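Local atomic coordinates of spore cortex-lytic enzyme (Bacillus cereus ATCC 14579, PDB entry 6TCI), a protein that is probably an N-acetylmuramyl-L-alanine amidase needed to hydrolyse the spore cortex during germination, represented here by its N-terminal putative peptidoglycan-binding domain. Residues 44-49 against 54-59. Numbering follows the deposited sequence.
Sequences ALRNFQ and LPVDGL
Q49 reaches from helix 39-51 into the loop 54-59 that folds back along it, inside the helical putative peptidoglycan-binding domain, and its amide holds the loop's curve. At the root of the side chain, Q49 CB packs 4.0 Å from L54 CB. CG stays beside the P55 carbonyl oxygen, and Q49 CD comes to 3.3 Å from P55 O. With chi2 at 173° the chain runs extended, carrying the amide to the bend at D57 and G58. There Q49 OE1 takes two nearly straight bonds, each 3.0 Å, from D57 N and G58 N; the first donor stands above the carbonyl plane, the second is tilted only 17° from it. NE2 gives a hydrogen bond to D57 OD1, with a weak one to L59 O, and is also bonded to T64 OG1 of helix 62-71, which fixes the amide's flip. Around this, L54 N, in the loop just after helix 39-51, bonds to Q49 O, CD2 of L45 sits against the G58 carbonyl, and V56 CG1 lies over one face of the R46 guanidinium. D57 OD1 also closes an Asx turn, accepting L59 N at 3.0 Å from the face opposite Q49 NE2.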
ATOM      1  N   ALA A  44      -1.762  -3.333  -6.798  1.00 12.87           N
ATOM      2  CA  ALA A  44      -2.792  -2.697  -5.980  1.00 13.08           C
ATOM      3  C   ALA A  44      -2.391  -1.286  -5.583  1.00 12.37           C
ATOM      4  O   ALA A  44      -3.211  -0.364  -5.622  1.00 12.85           O
ATOM      5  CB  ALA A  44      -3.050  -3.532  -4.725  1.00 14.05           C
ATOM      6  N   LEU A  45      -1.131  -1.102  -5.178  1.00 11.10           N
ATOM      7  CA  LEU A  45      -0.703   0.211  -4.712  1.00 11.48           C
ATOM      8  C   LEU A  45      -0.691   1.222  -5.846  1.00 11.74           C
ATOM      9  O   LEU A  45      -1.120   2.366  -5.662  1.00 12.28           O
ATOM     10  CB  LEU A  45       0.672   0.116  -4.045  1.00 10.52           C
ATOM     11  CG  LEU A  45       1.237   1.443  -3.518  1.00 11.15           C
ATOM     12  CD1 LEU A  45       0.299   2.115  -2.517  1.00 13.41           C
ATOM     13  CD2 LEU A  45       2.639   1.253  -2.925  1.00 12.79           C
ATOM     14  N   ARG A  46      -0.227   0.816  -7.031  1.00 12.99           N
ATOM     15  CA  ARG A  46      -0.257   1.733  -8.166  1.00 13.98           C
ATOM     16  C   ARG A  46      -1.686   2.120  -8.542  1.00 15.61           C
ATOM     17  O   ARG A  46      -1.952   3.279  -8.875  1.00 16.62           O
ATOM     18  CB  ARG A  46       0.501   1.132  -9.347  1.00 14.53           C
ATOM     19  CG  ARG A  46       1.990   1.068  -9.103  1.00 17.69           C
ATOM     20  CD  ARG A  46       2.681   0.319 -10.217  1.00 19.21           C
ATOM     21  NE  ARG A  46       2.415   0.948 -11.505  1.00 20.85           N
ATOM     22  CZ  ARG A  46       3.230   1.820 -12.094  1.00 23.92           C
ATOM     23  NH1 ARG A  46       4.389   2.149 -11.533  1.00 26.47           N
ATOM     24  NH2 ARG A  46       2.881   2.367 -13.242  1.00 26.23           N
ATOM     25  N   ASN A  47      -2.621   1.165  -8.492  1.00 13.78           N
ATOM     26  CA  ASN A  47      -4.012   1.498  -8.799  1.00 15.70           C
ATOM     27  C   ASN A  47      -4.593   2.440  -7.754  1.00 15.33           C
ATOM     28  O   ASN A  47      -5.385   3.332  -8.085  1.00 17.31           O
ATOM     29  CB  ASN A  47      -4.839   0.220  -8.894  1.00 19.76           C
ATOM     30  CG  ASN A  47      -4.556  -0.548 -10.159  1.00 24.53           C
ATOM     31  OD1 ASN A  47      -4.185   0.038 -11.177  1.00 27.98           O
ATOM     32  ND2 ASN A  47      -4.712  -1.863 -10.104  1.00 27.03           N
ATOM     33  N   PHE A  48      -4.215   2.254  -6.485  1.00 14.66           N
ATOM     34  CA  PHE A  48      -4.631   3.187  -5.446  1.00 14.63           C
ATOM     35  C   PHE A  48      -4.076   4.578  -5.716  1.00 13.46           C
ATOM     36  O   PHE A  48      -4.798   5.578  -5.623  1.00 14.60           O
ATOM     37  CB  PHE A  48      -4.169   2.690  -4.075  1.00 14.30           C
ATOM     38  CG  PHE A  48      -4.363   3.697  -2.989  1.00 14.55           C
ATOM     39  CD1 PHE A  48      -5.596   3.826  -2.373  1.00 16.01           C
ATOM     40  CD2 PHE A  48      -3.338   4.543  -2.607  1.00 15.65           C
ATOM     41  CE1 PHE A  48      -5.806   4.767  -1.393  1.00 17.41           C
ATOM     42  CE2 PHE A  48      -3.544   5.490  -1.613  1.00 16.30           C
ATOM     43  CZ  PHE A  48      -4.785   5.600  -1.014  1.00 16.79           C
ATOM     44  N   GLN A  49      -2.777   4.661  -6.037  1.00 14.31           N
ATOM     45  CA  GLN A  49      -2.178   5.961  -6.318  1.00 15.15           C
ATOM     46  C   GLN A  49      -2.888   6.662  -7.469  1.00 18.73           C
ATOM     47  O   GLN A  49      -3.180   7.861  -7.382  1.00 18.85           O
ATOM     48  CB  GLN A  49      -0.681   5.809  -6.590  1.00 14.83           C
ATOM     49  CG  GLN A  49       0.101   5.445  -5.333  1.00 13.84           C
ATOM     50  CD  GLN A  49       1.550   5.121  -5.631  1.00 14.04           C
ATOM     51  OE1 GLN A  49       1.858   4.482  -6.636  1.00 14.61           O
ATOM     52  NE2 GLN A  49       2.447   5.562  -4.758  1.00 15.09           N
ATOM     53  N   LEU A  54      -2.299  10.522  -6.735  1.00 20.97           N
ATOM     54  CA  LEU A  54      -0.899  10.534  -6.353  1.00 19.01           C
ATOM     55  C   LEU A  54      -0.034  10.133  -7.539  1.00 20.53           C
ATOM     56  O   LEU A  54      -0.496   9.435  -8.450  1.00 21.89           O
ATOM     57  CB  LEU A  54      -0.666   9.530  -5.227  1.00 17.94           C
ATOM     58  CG  LEU A  54      -1.405   9.823  -3.926  1.00 20.06           C
ATOM     59  CD1 LEU A  54      -1.494   8.564  -3.090  1.00 19.32           C
ATOM     60  CD2 LEU A  54      -0.727  10.937  -3.153  1.00 25.02           C
ATOM     61  N   PRO A  55       1.229  10.556  -7.554  1.00 21.95           N
ATOM     62  CA  PRO A  55       2.177  10.005  -8.528  1.00 22.21           C
ATOM     63  C   PRO A  55       2.173   8.487  -8.445  1.00 20.63           C
ATOM     64  O   PRO A  55       2.214   7.911  -7.357  1.00 20.16           O
ATOM     65  CB  PRO A  55       3.522  10.585  -8.077  1.00 23.92           C
ATOM     66  CG  PRO A  55       3.163  11.837  -7.347  1.00 23.84           C
ATOM     67  CD  PRO A  55       1.852  11.558  -6.672  1.00 21.96           C
ATOM     68  N   VAL A  56       2.099   7.844  -9.606  1.00 19.69           N
ATOM     69  CA  VAL A  56       1.945   6.397  -9.693  1.00 18.40           C
ATOM     70  C   VAL A  56       3.329   5.778  -9.834  1.00 18.04           C
ATOM     71  O   VAL A  56       3.972   5.895 -10.883  1.00 21.16           O
ATOM     72  CB  VAL A  56       1.033   6.003 -10.862  1.00 18.92           C
ATOM     73  CG1 VAL A  56       0.864   4.489 -10.914  1.00 21.66           C
ATOM     74  CG2 VAL A  56      -0.313   6.709 -10.746  1.00 20.46           C
ATOM     75  N   ASP A  57       3.796   5.115  -8.773  1.00 16.37           N
ATOM     76  CA  ASP A  57       5.134   4.534  -8.801  1.00 16.96           C
ATOM     77  C   ASP A  57       5.253   3.207  -8.051  1.00 15.81           C
ATOM     78  O   ASP A  57       6.235   2.480  -8.236  1.00 17.21           O
ATOM     79  CB  ASP A  57       6.176   5.528  -8.291  1.00 18.79           C
ATOM     80  CG  ASP A  57       5.796   6.141  -6.962  1.00 18.88           C
ATOM     81  OD1 ASP A  57       5.222   5.424  -6.112  1.00 18.16           O
ATOM     82  OD2 ASP A  57       6.080   7.348  -6.764  1.00 22.94           O
ATOM     83  N   GLY A  58       4.273   2.868  -7.211  1.00 14.33           N
ATOM     84  CA  GLY A  58       4.364   1.620  -6.479  1.00 15.01           C
ATOM     85  C   GLY A  58       5.264   1.640  -5.264  1.00 13.75           C
ATOM     86  O   GLY A  58       5.595   0.567  -4.745  1.00 14.61           O
ATOM     87  N   LEU A  59       5.659   2.819  -4.783  1.00 14.03           N
ATOM     88  CA  LEU A  59       6.410   2.964  -3.541  1.00 14.63           C
ATOM     89  C   LEU A  59       5.576   3.810  -2.597  1.00 13.68           C
ATOM     90  O   LEU A  59       5.095   4.877  -2.986  1.00 15.86           O
ATOM     91  CB  LEU A  59       7.743   3.682  -3.775  1.00 16.17           C
ATOM     92  CG  LEU A  59       8.844   2.933  -4.529  1.00 18.36           C
ATOM     93  CD1 LEU A  59       8.752   3.219  -6.012  1.00 22.08           C
ATOM     94  CD2 LEU A  59      10.222   3.315  -3.991  1.00 19.09           C
TER